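Salmonella plasmid virulence: SpvB (Salmonella typhimurium, PDB 6P0X) is the N-terminal domain of a toxin that probably ADP-ribosylates an arginine of host actin and so blocks filament assembly. Local coordinates at residues I16-P21 with L309-D314; L241-G246 with R287-F292. All coordinates share one frame; numbering follows the deposited sequence.

Contact 1 and contact 2 sit side by side, their centres about 11 Å apart. Strands 288-293 and 304-314 are antiparallel neighbours, so the second segment of each contact borders that of the other. A probable hydrogen bond runs from Leu309 N to Val289 O at 2.9 Å. A second joins Leu311 N to Arg287 O at 3.1 Å. Pro21 O also packs on Met291 CG at 3.2 Å. Along the chain, contact 2 lies inside the long loop closed by contact 1. Acrylic acid is bound near both: one molecule lies beside Glu312, and a different acrylic acid lies about 6 Å from the Tyr245 side chain.

Contact 1 of 2, residues I16-P21 with L309-D314; sequences ITLPLP and LLLEYD. With AKR (acrylic acid), chain E.
The puckered ring of Pro21 turns its CD and CG edge to Leu309 and meets that side chain at about a right angle. CD lies 3.9 Å from Leu309 CB, and CG is only slightly farther from the same atom. The Glu312 carboxylate lies beside the bound acrylic acid. Its OE2 is 3.0 Å from the O atom of the acid, and the side chain does not reach segment 16-21. No aromatic ring takes part between the two segments.

Leu309 has more surface buried here than any other residue of the contact. With CG anti to the backbone N (chi1 171°), it brings its two methyls toward segment 16-21, where they meet different partners. CD2 touches CD2 of Leu20 at 3.7 Å, where the side chains run at a slant to each other, and also lies 4.0 Å from Pro19 O. CD1 has a looser approach to Leu18 CD1. The other branch of Leu18 works farther along: its CD2 lies 4.1 Å from Leu311 CD2, where the two side chains cross obliquely.

No hydrogen bond joins the segments. The axes of strands 16-19 and 309-314 come no closer than 10.4 Å, at an angle of 136°, so leucine and proline side chains make the contact. It is a small apolar joint between two separate sets of strands. Strand 16-19 is an outermost strand of a three-stranded antiparallel sheet and pairs with strand 33-36. Leu18 also packs on Leu34, Trp49 and Ala325. Segment 309-314 belongs to strand 304-314, which runs between strands 288-293 and 321-328.

Contact 2 of 2, residues L241-G246 with R287-F292; sequences LVFDYG and RQVLMF
Asp244 meets Gln288 with both side chains side by side and pointing the same way. Gln288 NE2 donates to Asp244 OD1 at 3.0 Å. NE2 comes from above the carboxylate plane, 74° out of it, while OD1 lies near the plane of the amide. The two planes are 87° apart. Gly246 N reaches the same oxygen from the opposite face at 2.6 Å, which makes an Asx turn. Asp244 OD2 forms a salt bridge with Arg248, but Glu247 OE2 is also close. Gln288 NE2 has a second acceptor in Gly249 O.

The backbone of Asp244 is gripped as well. Its O accepts from Arg287 N at 2.7 Å and from Gln288 N at 3.0 Å. Arg287 and Gln288 thus both face Asp244, a classic beta bulge at the end of an antiparallel strand pair. Beyond it the pairing is regular. Val242 and Leu290 form a hydrogen-bonded pair, with Val242 N to Leu290 O at 2.9 Å and a return bond from Leu290 N to Val242 O.

On the Val242 face, CG2 of Val242 touches Phe292 CD2 at 3.9 Å. On the other face, with CG anti to the backbone N (chi1 -175°), Leu241 carries CD1 across to Val289 CG1, 3.6 Å away. This CD1 also touches Met291 SD. The same CG1 of Val289 sits over the centre of one face of the Phe243 ring, a CH-pi contact 4.3 Å from the Phe243 centroid.

Contact 1 of 2, residues I16-P21 with L309-D314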
loop_
_atom_site.group_PDB
_atom_site.type_symbol
_atom_site.label_atom_id
_atom_site.label_comp_id
_atom_site.label_asym_id
_atom_site.label_seq_id
_atom_site.Cartn_x
_atom_site.Cartn_y
_atom_site.Cartn_z
ATOM N N ILE A 16 -4.798 16.488 13.445
ATOM C CA ILE A 16 -4.761 15.471 14.488
ATOM C C ILE A 16 -3.934 14.306 13.975
ATOM O O ILE A 16 -4.058 13.909 12.809
ATOM C CB ILE A 16 -6.164 14.969 14.887
ATOM C CG1 ILE A 16 -7.158 16.117 15.009
ATOM C CG2 ILE A 16 -6.096 14.209 16.207
ATOM C CD1 ILE A 16 -8.571 15.637 15.224
ATOM N N THR A 17 -3.105 13.750 14.851
ATOM C CA THR A 17 -2.371 12.523 14.580
ATOM C C THR A 17 -2.749 11.490 15.629
ATOM O O THR A 17 -2.663 11.757 16.832
ATOM C CB THR A 17 -0.858 12.758 14.582
ATOM O OG1 THR A 17 -0.516 13.680 13.541
ATOM C CG2 THR A 17 -0.115 11.451 14.348
ATOM N N LEU A 18 -3.175 10.322 15.167
ATOM C CA LEU A 18 -3.450 9.175 16.019
ATOM C C LEU A 18 -2.396 8.117 15.738
ATOM O O LEU A 18 -2.367 7.557 14.629
ATOM C CB LEU A 18 -4.852 8.626 15.750
ATOM C CG LEU A 18 -5.225 7.259 16.324
ATOM C CD1 LEU A 18 -5.026 7.212 17.832
ATOM C CD2 LEU A 18 -6.664 6.925 15.965
ATOM N N PRO A 19 -1.504 7.830 16.681
ATOM C CA PRO A 19 -0.410 6.900 16.394
ATOM C C PRO A 19 -0.909 5.467 16.330
ATOM O O PRO A 19 -1.882 5.090 16.986
ATOM C CB PRO A 19 0.557 7.097 17.571
ATOM C CG PRO A 19 0.033 8.270 18.353
ATOM C CD PRO A 19 -1.423 8.385 18.040
ATOM N N LEU A 20 -0.249 4.692 15.526
ATOM C CA LEU A 20 -0.528 3.271 15.470
ATOM C C LEU A 20 0.400 2.523 16.423
ATOM O O LEU A 20 1.524 2.967 16.678
ATOM C CB LEU A 20 -0.341 2.747 14.049
ATOM C CG LEU A 20 -1.133 3.481 12.967
ATOM C CD1 LEU A 20 -0.893 2.848 11.605
ATOM C CD2 LEU A 20 -2.612 3.508 13.303
ATOM N N PRO A 21 -0.037 1.389 16.970
ATOM C CA PRO A 21 0.803 0.665 17.949
ATOM C C PRO A 21 1.901 -0.153 17.278
ATOM O O PRO A 21 1.921 -1.387 17.298
ATOM C CB PRO A 21 -0.226 -0.205 18.679
ATOM C CG PRO A 21 -1.283 -0.475 17.657
ATOM C CD PRO A 21 -1.313 0.699 16.711
ATOM N N LEU A 309 -5.427 -1.498 18.494
ATOM C CA LEU A 309 -6.037 -0.185 18.338
ATOM C C LEU A 309 -7.428 -0.399 17.756
ATOM O O LEU A 309 -7.570 -0.783 16.590
ATOM C CB LEU A 309 -5.189 0.714 17.441
ATOM C CG LEU A 309 -5.834 2.041 17.023
ATOM C CD1 LEU A 309 -6.134 2.911 18.235
ATOM C CD2 LEU A 309 -4.965 2.792 16.019
ATOM N N LEU A 310 -8.446 -0.153 18.575
ATOM C CA LEU A 310 -9.841 -0.332 18.204
ATOM C C LEU A 310 -10.450 1.023 17.891
ATOM O O LEU A 310 -10.340 1.966 18.692
ATOM C CB LEU A 310 -10.632 -1.019 19.317
ATOM C CG LEU A 310 -12.039 -1.480 18.919
ATOM C CD1 LEU A 310 -12.010 -2.349 17.666
ATOM C CD2 LEU A 310 -12.722 -2.209 20.074
ATOM N N LEU A 311 -11.076 1.106 16.721
ATOM C CA LEU A 311 -11.685 2.316 16.197
ATOM C C LEU A 311 -13.199 2.180 16.267
ATOM O O LEU A 311 -13.752 1.145 15.884
ATOM C CB LEU A 311 -11.245 2.554 14.753
ATOM C CG LEU A 311 -9.740 2.487 14.475
ATOM C CD1 LEU A 311 -9.464 2.520 12.978
ATOM C CD2 LEU A 311 -8.990 3.604 15.190
ATOM N N GLU A 312 -13.860 3.213 16.773
ATOM C CA GLU A 312 -15.312 3.287 16.822
ATOM C C GLU A 312 -15.775 4.381 15.871
ATOM O O GLU A 312 -15.248 5.505 15.909
ATOM C CB GLU A 312 -15.801 3.576 18.243
ATOM C CG GLU A 312 -15.305 2.593 19.290
ATOM C CD GLU A 312 -15.830 2.911 20.677
ATOM O OE1 GLU A 312 -17.046 3.166 20.809
ATOM O OE2 GLU A 312 -15.026 2.909 21.633
ATOM N N TYR A 313 -16.783 4.059 15.060
ATOM C CA TYR A 313 -17.285 4.928 14.008
ATOM C C TYR A 313 -18.746 5.270 14.251
ATOM O O TYR A 313 -19.501 4.481 14.826
ATOM C CB TYR A 313 -17.191 4.268 12.627
ATOM C CG TYR A 313 -15.800 4.092 12.080
ATOM C CD1 TYR A 313 -15.179 5.111 11.369
ATOM C CD2 TYR A 313 -15.116 2.897 12.245
ATOM C CE1 TYR A 313 -13.911 4.951 10.856
ATOM C CE2 TYR A 313 -13.850 2.727 11.736
ATOM C CZ TYR A 313 -13.251 3.757 11.042
ATOM O OH TYR A 313 -11.986 3.596 10.530
ATOM N N ASP A 314 -19.140 6.450 13.781
ATOM C CA ASP A 314 -20.550 6.778 13.604
ATOM C C ASP A 314 -20.903 6.350 12.186
ATOM O O ASP A 314 -20.541 7.025 11.220
ATOM C CB ASP A 314 -20.800 8.267 13.814
ATOM C CG ASP A 314 -20.701 8.681 15.269
ATOM O OD1 ASP A 314 -21.093 7.886 16.151
ATOM O OD2 ASP A 314 -20.227 9.808 15.531
HETATM C CA AKR E . -17.240 6.011 24.084
HETATM C CB AKR E . -17.670 6.868 24.990
HETATM C C AKR E . -16.458 4.769 24.508
HETATM O O AKR E . -15.273 4.594 24.117
HETATM O OXT AKR E . -17.002 3.915 25.255
#

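Contact 2 of 2, residues L241-G246 with R287-F292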
loop_
_atom_site.group_PDB
_atom_site.type_symbol
_atom_site.label_atom_id
_atom_site.label_comp_id
_atom_site.label_asym_id
_atom_site.label_seq_id
_atom_site.Cartn_x
_atom_site.Cartn_y
_atom_site.Cartn_z
ATOM N N LEU A 241 2.098 -5.907 11.408
ATOM C CA LEU A 241 1.066 -4.908 11.647
ATOM C C LEU A 241 -0.121 -5.225 10.745
ATOM O O LEU A 241 0.009 -5.209 9.515
ATOM C CB LEU A 241 1.603 -3.507 11.369
ATOM C CG LEU A 241 0.685 -2.329 11.691
ATOM C CD1 LEU A 241 0.498 -2.204 13.194
ATOM C CD2 LEU A 241 1.244 -1.043 11.110
ATOM N N VAL A 242 -1.268 -5.532 11.346
ATOM C CA VAL A 242 -2.446 -5.986 10.615
ATOM C C VAL A 242 -3.490 -4.879 10.622
ATOM O O VAL A 242 -3.833 -4.346 11.683
ATOM C CB VAL A 242 -3.018 -7.279 11.220
ATOM C CG1 VAL A 242 -4.298 -7.673 10.506
ATOM C CG2 VAL A 242 -1.993 -8.399 11.138
ATOM N N PHE A 243 -3.986 -4.528 9.440
ATOM C CA PHE A 243 -5.117 -3.617 9.305
ATOM C C PHE A 243 -6.355 -4.463 9.023
ATOM O O PHE A 243 -6.459 -5.084 7.960
ATOM C CB PHE A 243 -4.860 -2.601 8.195
ATOM C CG PHE A 243 -3.785 -1.597 8.527
ATOM C CD1 PHE A 243 -2.446 -1.957 8.497
ATOM C CD2 PHE A 243 -4.113 -0.292 8.855
ATOM C CE1 PHE A 243 -1.456 -1.037 8.801
ATOM C CE2 PHE A 243 -3.125 0.633 9.153
ATOM C CZ PHE A 243 -1.796 0.258 9.126
ATOM N N ASP A 244 -7.287 -4.497 9.974
ATOM C CA ASP A 244 -8.459 -5.355 9.897
ATOM C C ASP A 244 -9.711 -4.523 9.654
ATOM O O ASP A 244 -9.914 -3.470 10.285
ATOM C CB ASP A 244 -8.613 -6.185 11.177
ATOM C CG ASP A 244 -9.885 -7.015 11.194
ATOM O OD1 ASP A 244 -10.958 -6.452 11.482
ATOM O OD2 ASP A 244 -9.813 -8.231 10.921
ATOM N N TYR A 245 -10.555 -5.032 8.750
ATOM C CA TYR A 245 -11.760 -4.371 8.264
ATOM C C TYR A 245 -13.021 -5.088 8.737
ATOM O O TYR A 245 -14.048 -5.074 8.055
ATOM C CB TYR A 245 -11.732 -4.282 6.735
ATOM C CG TYR A 245 -10.523 -3.538 6.219
ATOM C CD1 TYR A 245 -9.288 -4.168 6.113
ATOM C CD2 TYR A 245 -10.609 -2.198 5.856
ATOM C CE1 TYR A 245 -8.177 -3.489 5.667
ATOM C CE2 TYR A 245 -9.499 -1.507 5.405
ATOM C CZ TYR A 245 -8.285 -2.160 5.312
ATOM O OH TYR A 245 -7.172 -1.489 4.863
ATOM N N GLY A 246 -12.951 -5.725 9.906
ATOM C CA GLY A 246 -14.083 -6.417 10.482
ATOM C C GLY A 246 -14.031 -7.929 10.396
ATOM O O GLY A 246 -14.892 -8.590 10.988
ATOM N N ARG A 287 -11.511 -1.341 10.792
ATOM C CA ARG A 287 -12.060 -1.329 12.139
ATOM C C ARG A 287 -10.984 -1.374 13.210
ATOM O O ARG A 287 -11.223 -0.899 14.328
ATOM C CB ARG A 287 -13.014 -2.511 12.339
ATOM C CG ARG A 287 -14.023 -2.707 11.220
ATOM C CD ARG A 287 -14.817 -1.438 10.953
ATOM N NE ARG A 287 -15.575 -1.536 9.709
ATOM C CZ ARG A 287 -16.901 -1.575 9.638
ATOM N NH1 ARG A 287 -17.633 -1.512 10.743
ATOM N NH2 ARG A 287 -17.499 -1.666 8.456
ATOM N N GLN A 288 -9.809 -1.925 12.908
ATOM C CA GLN A 288 -8.795 -2.024 13.952
ATOM C C GLN A 288 -7.414 -2.191 13.335
ATOM O O GLN A 288 -7.267 -2.609 12.182
ATOM C CB GLN A 288 -9.096 -3.181 14.912
ATOM C CG GLN A 288 -9.373 -4.488 14.201
ATOM C CD GLN A 288 -10.005 -5.532 15.100
ATOM O OE1 GLN A 288 -9.729 -5.592 16.300
ATOM N NE2 GLN A 288 -10.871 -6.356 14.522
ATOM N N VAL A 289 -6.405 -1.833 14.124
ATOM C CA VAL A 289 -5.002 -2.013 13.766
ATOM C C VAL A 289 -4.351 -2.841 14.869
ATOM O O VAL A 289 -4.321 -2.422 16.031
ATOM C CB VAL A 289 -4.278 -0.668 13.577
ATOM C CG1 VAL A 289 -2.855 -0.892 13.096
ATOM C CG2 VAL A 289 -5.036 0.217 12.589
ATOM N N LEU A 290 -3.829 -4.009 14.508
ATOM C CA LEU A 290 -3.321 -4.976 15.472
ATOM C C LEU A 290 -1.816 -5.139 15.311
ATOM O O LEU A 290 -1.298 -5.118 14.191
ATOM C CB LEU A 290 -4.013 -6.330 15.291
ATOM C CG LEU A 290 -5.508 -6.257 14.974
ATOM C CD1 LEU A 290 -6.044 -7.634 14.642
ATOM C CD2 LEU A 290 -6.284 -5.641 16.133
ATOM N N MET A 291 -1.116 -5.311 16.429
ATOM C CA MET A 291 0.323 -5.550 16.421
ATOM C C MET A 291 0.589 -6.980 16.876
ATOM O O MET A 291 0.197 -7.363 17.984
ATOM C CB MET A 291 1.045 -4.550 17.326
ATOM C CG MET A 291 2.560 -4.569 17.202
ATOM S SD MET A 291 3.151 -4.037 15.584
ATOM C CE MET A 291 4.174 -5.432 15.118
ATOM N N PHE A 292 1.247 -7.770 16.026
ATOM C CA PHE A 292 1.560 -9.162 16.322
ATOM C C PHE A 292 3.068 -9.374 16.329
ATOM O O PHE A 292 3.785 -8.842 15.473
ATOM C CB PHE A 292 0.928 -10.113 15.295
ATOM C CG PHE A 292 -0.541 -10.363 15.506
ATOM C CD1 PHE A 292 -0.970 -11.400 16.320
ATOM C CD2 PHE A 292 -1.493 -9.582 14.868
ATOM C CE1 PHE A 292 -2.319 -11.642 16.510
ATOM C CE2 PHE A 292 -2.845 -9.820 15.051
ATOM C CZ PHE A 292 -3.258 -10.852 15.874
HETATM O O HOH W 1 -15.384 -3.085 6.491
#